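Local coordinates for uncharacterized protein TCIL3000_10_9440 (Trypanosoma congolense, PDB 5KMX) that is of unknown function but forms the bilobed ectodomain of an insect-stage trypanosome surface antigen and may act as a sensor, at residues D13-A17 / A211-L215; R87-V93 / D185-Y190. All blocks are in the same frame, centred on the assembly; numbering follows the deposited sequence.

Contact 1 (D13-A17 / A211-L215)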
ATOM      1  N   ASP A  13     -20.067   3.812   8.603  1.00 84.84           N
ATOM      2  CA  ASP A  13     -18.802   4.169   9.237  1.00 83.48           C
ATOM      3  C   ASP A  13     -17.914   4.944   8.264  1.00 76.18           C
ATOM      4  O   ASP A  13     -17.197   5.861   8.664  1.00 81.59           O
ATOM      5  CB  ASP A  13     -18.075   2.920   9.735  1.00 82.53           C
ATOM      6  CG  ASP A  13     -18.607   2.425  11.066  1.00 85.77           C
ATOM      7  OD1 ASP A  13     -19.771   2.734  11.399  1.00 92.19           O
ATOM      8  OD2 ASP A  13     -17.860   1.724  11.780  1.00 84.05           O
ATOM      9  N   PHE A  14     -17.957   4.564   6.991  1.00 79.78           N
ATOM     10  CA  PHE A  14     -17.219   5.276   5.952  1.00 79.90           C
ATOM     11  C   PHE A  14     -17.807   6.663   5.721  1.00 82.39           C
ATOM     12  O   PHE A  14     -17.075   7.637   5.578  1.00 82.18           O
ATOM     13  CB  PHE A  14     -17.225   4.490   4.641  1.00 73.53           C
ATOM     14  CG  PHE A  14     -16.373   5.106   3.570  1.00 69.17           C
ATOM     15  CD1 PHE A  14     -14.994   5.093   3.681  1.00 62.53           C
ATOM     16  CD2 PHE A  14     -16.947   5.707   2.459  1.00 75.67           C
ATOM     17  CE1 PHE A  14     -14.200   5.661   2.706  1.00 60.30           C
ATOM     18  CE2 PHE A  14     -16.153   6.276   1.478  1.00 75.05           C
ATOM     19  CZ  PHE A  14     -14.778   6.253   1.603  1.00 68.41           C
ATOM     20  N   LYS A  15     -19.134   6.733   5.663  1.00 89.71           N
ATOM     21  CA  LYS A  15     -19.848   8.007   5.619  1.00 89.08           C
ATOM     22  C   LYS A  15     -19.375   8.936   6.731  1.00 82.62           C
ATOM     23  O   LYS A  15     -19.190  10.135   6.524  1.00 81.55           O
ATOM     24  CB  LYS A  15     -21.354   7.778   5.756  1.00 94.43           C
ATOM     25  CG  LYS A  15     -22.111   7.544   4.458  1.00102.22           C
ATOM     26  CD  LYS A  15     -23.605   7.427   4.741  1.00109.67           C
ATOM     27  CE  LYS A  15     -24.423   7.277   3.472  1.00114.91           C
ATOM     28  NZ  LYS A  15     -25.883   7.231   3.765  1.00112.58           N
ATOM     29  N   GLU A  16     -19.189   8.362   7.916  1.00 82.31           N
ATOM     30  CA  GLU A  16     -18.765   9.111   9.091  1.00 91.34           C
ATOM     31  C   GLU A  16     -17.375   9.711   8.890  1.00 81.55           C
ATOM     32  O   GLU A  16     -17.096  10.824   9.339  1.00 81.86           O
ATOM     33  CB  GLU A  16     -18.780   8.199  10.323  1.00 99.97           C
ATOM     34  CG  GLU A  16     -18.625   8.923  11.650  1.00114.50           C
ATOM     35  CD  GLU A  16     -18.777   7.997  12.847  1.00120.14           C
ATOM     36  OE1 GLU A  16     -19.345   6.896  12.687  1.00109.96           O
ATOM     37  OE2 GLU A  16     -18.322   8.371  13.950  1.00121.66           O
ATOM     38  N   ALA A  17     -16.510   8.972   8.201  1.00 74.45           N
ATOM     39  CA  ALA A  17     -15.132   9.401   7.979  1.00 72.79           C
ATOM     40  C   ALA A  17     -15.035  10.463   6.887  1.00 72.21           C
ATOM     41  O   ALA A  17     -14.303  11.443   7.027  1.00 68.24           O
ATOM     42  CB  ALA A  17     -14.261   8.204   7.624  1.00 69.08           C
ATOM     43  N   ALA A 211      -9.660   5.200   5.331  1.00 53.41           N
ATOM     44  CA  ALA A 211     -10.943   4.778   5.880  1.00 58.50           C
ATOM     45  C   ALA A 211     -11.592   3.765   4.948  1.00 60.05           C
ATOM     46  O   ALA A 211     -12.177   2.778   5.397  1.00 63.84           O
ATOM     47  CB  ALA A 211     -11.857   5.972   6.088  1.00 56.35           C
ATOM     48  N   PHE A 212     -11.487   4.021   3.648  1.00 60.16           N
ATOM     49  CA  PHE A 212     -11.956   3.080   2.642  1.00 68.36           C
ATOM     50  C   PHE A 212     -11.229   1.757   2.846  1.00 63.90           C
ATOM     51  O   PHE A 212     -11.855   0.731   3.080  1.00 68.16           O
ATOM     52  CB  PHE A 212     -11.715   3.630   1.229  1.00 64.25           C
ATOM     53  CG  PHE A 212     -12.395   2.850   0.129  1.00 66.38           C
ATOM     54  CD1 PHE A 212     -13.307   1.844   0.409  1.00 70.17           C
ATOM     55  CD2 PHE A 212     -12.113   3.134  -1.198  1.00 69.14           C
ATOM     56  CE1 PHE A 212     -13.922   1.142  -0.612  1.00 72.21           C
ATOM     57  CE2 PHE A 212     -12.724   2.433  -2.221  1.00 74.72           C
ATOM     58  CZ  PHE A 212     -13.629   1.438  -1.928  1.00 71.38           C
ATOM     59  N   GLN A 213      -9.901   1.807   2.794  1.00 62.39           N
ATOM     60  CA  GLN A 213      -9.056   0.628   2.970  1.00 63.18           C
ATOM     61  C   GLN A 213      -9.389  -0.169   4.232  1.00 65.92           C
ATOM     62  O   GLN A 213      -9.480  -1.396   4.190  1.00 66.89           O
ATOM     63  CB  GLN A 213      -7.586   1.051   3.013  1.00 67.30           C
ATOM     64  CG  GLN A 213      -6.996   1.381   1.650  1.00 59.36           C
ATOM     65  CD  GLN A 213      -6.574   0.148   0.871  1.00 54.81           C
ATOM     66  OE1 GLN A 213      -6.366  -0.923   1.439  1.00 54.09           O
ATOM     67  NE2 GLN A 213      -6.441   0.298  -0.441  1.00 56.16           N
ATOM     68  N   GLN A 214      -9.565   0.529   5.348  1.00 66.59           N
ATOM     69  CA  GLN A 214      -9.811  -0.123   6.631  1.00 67.77           C
ATOM     70  C   GLN A 214     -11.162  -0.828   6.664  1.00 71.22           C
ATOM     71  O   GLN A 214     -11.237  -2.046   6.819  1.00 74.42           O
ATOM     72  CB  GLN A 214      -9.742   0.896   7.771  1.00 60.93           C
ATOM     73  CG  GLN A 214      -9.951   0.293   9.156  1.00 60.90           C
ATOM     74  CD  GLN A 214      -9.892   1.329  10.260  1.00 78.30           C
ATOM     75  OE1 GLN A 214      -8.929   1.384  11.025  1.00 87.08           O
ATOM     76  NE2 GLN A 214     -10.927   2.157  10.354  1.00 79.27           N
ATOM     77  N   LEU A 215     -12.225  -0.044   6.524  1.00 70.77           N
ATOM     78  CA  LEU A 215     -13.589  -0.547   6.638  1.00 71.92           C
ATOM     79  C   LEU A 215     -13.898  -1.630   5.612  1.00 69.52           C
ATOM     80  O   LEU A 215     -14.793  -2.452   5.812  1.00 66.43           O
ATOM     81  CB  LEU A 215     -14.580   0.606   6.476  1.00 70.11           C
ATOM     82  CG  LEU A 215     -14.411   1.765   7.458  1.00 73.88           C
ATOM     83  CD1 LEU A 215     -15.225   2.960   7.005  1.00 74.18           C
ATOM     84  CD2 LEU A 215     -14.814   1.336   8.860  1.00 74.25           C
TER
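Helix segments 13-17 and 211-215 lie side by side and run nearly antiparallel. Their N-to-C directions differ by 161° and the axes come within 9.8 Å. The gap is filled mainly by F14 and L215, with two alanines at one end. F14 adopts the t rotamer. Its CA-CB bond points sideways, but the ring swings across to the other helix. The ring edge meets the start of F212: F14 CE1 lies 3.3 Å from F212 N and 3.5 Å from F212 CB. The two rings meet obliquely, with centroids 5.6 Å apart and planes at 53°.

This is an apolar helix pair that joins the first helix of the modelled chain to its last. Both belong to the ectodomain of a membrane protein. In each segment two residues four positions apart, D13 and A17 or A211 and L215, direct their CA-CB bonds at the partner helix. Because the directions oppose, D13 faces L215 and A17 faces A211. L215 has chi1 in m and chi2 in t, which sends CD1 into the backbone of the other helix, 3.2 Å from F14 N. The same methyl is 3.5 Å from F14 CB. L215 CD2 reaches D13 CB at 3.7 Å. D13 is m; its CB and its backbone C both touch the leucine methyls, with D13 C 3.6 Å from L215 CD1. A17 CB and A211 CB touch at 3.6 Å. Outside the pair, F50 meets F14 edge-to-face, while the side chains of Q213 and Q214 hydrogen-bond to Y181 N and Y176 OH.

Contact 2 (R87-V93 / D185-Y190)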
ATOM      1  N   ARG A  87      11.905   6.399   7.609  1.00 52.60           N
ATOM      2  CA  ARG A  87      11.290   5.100   7.364  1.00 44.02           C
ATOM      3  C   ARG A  87      12.202   4.237   6.510  1.00 39.57           C
ATOM      4  O   ARG A  87      12.727   4.687   5.491  1.00 49.58           O
ATOM      5  CB  ARG A  87       9.928   5.255   6.683  1.00 47.88           C
ATOM      6  CG  ARG A  87       9.297   3.935   6.236  1.00 53.83           C
ATOM      7  CD  ARG A  87       8.979   3.028   7.417  1.00 45.07           C
ATOM      8  NE  ARG A  87       7.922   3.598   8.248  1.00 53.41           N
ATOM      9  CZ  ARG A  87       6.622   3.438   8.023  1.00 52.40           C
ATOM     10  NH1 ARG A  87       6.199   2.713   6.994  1.00 53.67           N
ATOM     11  NH2 ARG A  87       5.738   4.003   8.832  1.00 58.32           N
ATOM     12  N   ARG A  88      12.380   2.992   6.934  1.00 47.52           N
ATOM     13  CA  ARG A  88      13.141   2.016   6.172  1.00 45.54           C
ATOM     14  C   ARG A  88      12.197   0.931   5.671  1.00 48.05           C
ATOM     15  O   ARG A  88      11.377   0.418   6.432  1.00 38.62           O
ATOM     16  CB  ARG A  88      14.251   1.411   7.028  1.00 51.85           C
ATOM     17  CG  ARG A  88      15.438   0.913   6.232  1.00 60.47           C
ATOM     18  CD  ARG A  88      16.609   0.601   7.137  1.00 68.77           C
ATOM     19  NE  ARG A  88      16.502  -0.722   7.746  1.00 79.18           N
ATOM     20  CZ  ARG A  88      17.186  -1.113   8.817  1.00 78.89           C
ATOM     21  NH1 ARG A  88      18.020  -0.277   9.423  1.00 75.17           N
ATOM     22  NH2 ARG A  88      17.027  -2.341   9.293  1.00 76.96           N
ATOM     23  N   THR A  89      12.311   0.597   4.389  1.00 43.54           N
ATOM     24  CA  THR A  89      11.445  -0.395   3.768  1.00 44.66           C
ATOM     25  C   THR A  89      12.262  -1.347   2.903  1.00 49.90           C
ATOM     26  O   THR A  89      13.128  -0.906   2.147  1.00 48.03           O
ATOM     27  CB  THR A  89      10.362   0.268   2.897  1.00 45.76           C
ATOM     28  OG1 THR A  89       9.666   1.260   3.661  1.00 52.26           O
ATOM     29  CG2 THR A  89       9.370  -0.769   2.391  1.00 45.01           C
ATOM     30  N   PRO A  90      11.995  -2.659   3.008  1.00 51.59           N
ATOM     31  CA  PRO A  90      12.694  -3.579   2.106  1.00 48.69           C
ATOM     32  C   PRO A  90      12.241  -3.410   0.661  1.00 52.44           C
ATOM     33  O   PRO A  90      11.047  -3.256   0.404  1.00 54.27           O
ATOM     34  CB  PRO A  90      12.317  -4.962   2.646  1.00 52.56           C
ATOM     35  CG  PRO A  90      11.046  -4.754   3.386  1.00 47.37           C
ATOM     36  CD  PRO A  90      11.134  -3.376   3.965  1.00 53.98           C
ATOM     37  N   LEU A  91      13.189  -3.433  -0.271  1.00 54.19           N
ATOM     38  CA  LEU A  91      12.869  -3.305  -1.686  1.00 51.49           C
ATOM     39  C   LEU A  91      12.145  -4.545  -2.190  1.00 52.53           C
ATOM     40  O   LEU A  91      11.361  -4.471  -3.133  1.00 53.01           O
ATOM     41  CB  LEU A  91      14.136  -3.077  -2.510  1.00 56.37           C
ATOM     42  CG  LEU A  91      14.854  -1.743  -2.310  1.00 57.77           C
ATOM     43  CD1 LEU A  91      16.193  -1.762  -3.024  1.00 54.62           C
ATOM     44  CD2 LEU A  91      14.002  -0.584  -2.806  1.00 55.69           C
ATOM     45  N   ARG A  92      12.413  -5.679  -1.548  1.00 54.26           N
ATOM     46  CA  ARG A  92      11.866  -6.963  -1.970  1.00 59.20           C
ATOM     47  C   ARG A  92      11.134  -7.664  -0.830  1.00 54.21           C
ATOM     48  O   ARG A  92      11.636  -7.736   0.292  1.00 53.76           O
ATOM     49  CB  ARG A  92      12.984  -7.867  -2.493  1.00 56.00           C
ATOM     50  CG  ARG A  92      12.502  -9.108  -3.224  1.00 60.76           C
ATOM     51  CD  ARG A  92      13.593 -10.163  -3.280  1.00 52.49           C
ATOM     52  NE  ARG A  92      13.852 -10.720  -1.954  1.00 72.01           N
ATOM     53  CZ  ARG A  92      14.892 -11.486  -1.646  1.00 75.63           C
ATOM     54  NH1 ARG A  92      15.799 -11.795  -2.564  1.00 78.89           N
ATOM     55  NH2 ARG A  92      15.030 -11.939  -0.407  1.00 75.02           N
ATOM     56  N   VAL A  93       9.943  -8.175  -1.129  1.00 54.50           N
ATOM     57  CA  VAL A  93       9.197  -9.005  -0.191  1.00 53.87           C
ATOM     58  C   VAL A  93       8.565 -10.173  -0.944  1.00 56.91           C
ATOM     59  O   VAL A  93       8.627 -10.234  -2.174  1.00 49.94           O
ATOM     60  CB  VAL A  93       8.100  -8.204   0.544  1.00 51.28           C
ATOM     61  CG1 VAL A  93       8.714  -7.043   1.312  1.00 49.69           C
ATOM     62  CG2 VAL A  93       7.043  -7.706  -0.433  1.00 50.90           C
ATOM     63  N   ASP A 185       4.103  -2.191   7.904  1.00 55.96           N
ATOM     64  CA  ASP A 185       5.238  -1.522   7.269  1.00 57.84           C
ATOM     65  C   ASP A 185       5.386  -1.964   5.811  1.00 61.60           C
ATOM     66  O   ASP A 185       5.697  -1.153   4.937  1.00 53.54           O
ATOM     67  CB  ASP A 185       6.541  -1.805   8.040  1.00 60.04           C
ATOM     68  CG  ASP A 185       6.749  -0.869   9.223  1.00 72.78           C
ATOM     69  OD1 ASP A 185       6.333   0.305   9.148  1.00 72.76           O
ATOM     70  OD2 ASP A 185       7.350  -1.307  10.226  1.00 78.01           O
ATOM     71  N   ILE A 186       5.140  -3.247   5.553  1.00 52.51           N
ATOM     72  CA  ILE A 186       5.349  -3.827   4.227  1.00 53.03           C
ATOM     73  C   ILE A 186       4.074  -3.830   3.379  1.00 55.96           C
ATOM     74  O   ILE A 186       4.086  -4.290   2.236  1.00 52.53           O
ATOM     75  CB  ILE A 186       5.877  -5.274   4.328  1.00 50.07           C
ATOM     76  CG1 ILE A 186       4.940  -6.132   5.180  1.00 53.76           C
ATOM     77  CG2 ILE A 186       7.270  -5.283   4.930  1.00 45.79           C
ATOM     78  CD1 ILE A 186       5.130  -7.617   4.989  1.00 54.46           C
ATOM     79  N   SER A 187       2.979  -3.319   3.935  1.00 50.14           N
ATOM     80  CA  SER A 187       1.723  -3.227   3.196  1.00 53.73           C
ATOM     81  C   SER A 187       1.814  -2.104   2.163  1.00 52.13           C
ATOM     82  O   SER A 187       1.133  -1.085   2.284  1.00 47.38           O
ATOM     83  CB  SER A 187       0.547  -2.987   4.148  1.00 53.35           C
ATOM     84  OG  SER A 187       0.489  -3.990   5.148  1.00 52.94           O
ATOM     85  N   GLN A 188       2.659  -2.297   1.151  1.00 55.06           N
ATOM     86  CA  GLN A 188       2.922  -1.262   0.154  1.00 54.55           C
ATOM     87  C   GLN A 188       2.667  -1.773  -1.262  1.00 51.44           C
ATOM     88  O   GLN A 188       2.359  -2.948  -1.464  1.00 56.14           O
ATOM     89  CB  GLN A 188       4.365  -0.760   0.281  1.00 51.47           C
ATOM     90  CG  GLN A 188       4.799  -0.446   1.713  1.00 52.30           C
ATOM     91  CD  GLN A 188       4.013   0.693   2.338  1.00 52.87           C
ATOM     92  OE1 GLN A 188       3.273   1.399   1.654  1.00 52.19           O
ATOM     93  NE2 GLN A 188       4.175   0.878   3.645  1.00 54.19           N
ATOM     94  N   GLY A 189       2.791  -0.877  -2.238  1.00 48.82           N
ATOM     95  CA  GLY A 189       2.607  -1.234  -3.630  1.00 48.19           C
ATOM     96  C   GLY A 189       3.844  -1.915  -4.181  1.00 46.15           C
ATOM     97  O   GLY A 189       4.827  -1.252  -4.512  1.00 52.25           O
ATOM     98  N   TYR A 190       3.794  -3.242  -4.266  1.00 50.62           N
ATOM     99  CA  TYR A 190       4.906  -4.030  -4.790  1.00 50.00           C
ATOM    100  C   TYR A 190       4.582  -4.576  -6.179  1.00 47.22           C
ATOM    101  O   TYR A 190       3.458  -5.008  -6.432  1.00 50.58           O
ATOM    102  CB  TYR A 190       5.243  -5.179  -3.837  1.00 51.65           C
ATOM    103  CG  TYR A 190       6.030  -4.755  -2.617  1.00 48.07           C
ATOM    104  CD1 TYR A 190       5.390  -4.283  -1.480  1.00 51.29           C
ATOM    105  CD2 TYR A 190       7.416  -4.826  -2.606  1.00 51.00           C
ATOM    106  CE1 TYR A 190       6.113  -3.893  -0.364  1.00 44.04           C
ATOM    107  CE2 TYR A 190       8.142  -4.441  -1.499  1.00 49.05           C
ATOM    108  CZ  TYR A 190       7.488  -3.975  -0.379  1.00 48.60           C
ATOM    109  OH  TYR A 190       8.213  -3.589   0.726  1.00 49.81           O
TER
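Y190 OH donates a hydrogen bond to P90 O at 2.9 Å. The acceptor sits where strand 85-100 is interrupted at L91. At the other end R87 NH1 faces D185 OD1 at 3.2 Å. This salt bridge rests on charge alone, since the oxygen lies well out of the guanidinium plane. NH1 instead hydrogen-bonds to Q177 O. Q188 NE2 donates to D185 O at 2.8 Å, a bond within the segment. S187 is the centre of an inverse gamma turn there.

V93 covers one face of the tyrosine ring. V93 CG2 sits 3.5 Å from the Y190 ring centroid in a CH-pi contact. T89 CG2 lies 3.5 Å from Y190 OH. I186 CG2 reaches P90 CG at 4.1 Å and V93 CG1 at 4.3 Å. Strand 145-165 pairs antiparallel with both strand 85-100 and strand 189-191. The buried tyrosine hydroxyl thus has its polar need met by a backbone carbonyl, while one ring face packs on a valine methyl and the edge lies by backbone atoms of 90-92.

The modelled chain opens with helix 11-20, which carries 13-17 of contact 1. It then builds strands of the main sheet and reaches 87-93, the first half of contact 2. From there it runs on through helix 116-128 and the long strand 145-165. Contact 2 closes this 91-residue loop at 185-190. Strand 197-204 follows, and 211-215 on helix 208-216 then closes contact 1 across 193 residues. Contact 2 therefore falls wholly within the span of contact 1, and the two do not cross. Their centres are 24 Å apart and they do not touch. Contact 1 joins the terminal helices; contact 2 ties strand 85-100 to the loop leading into strand 189-191 and to the start of that strand.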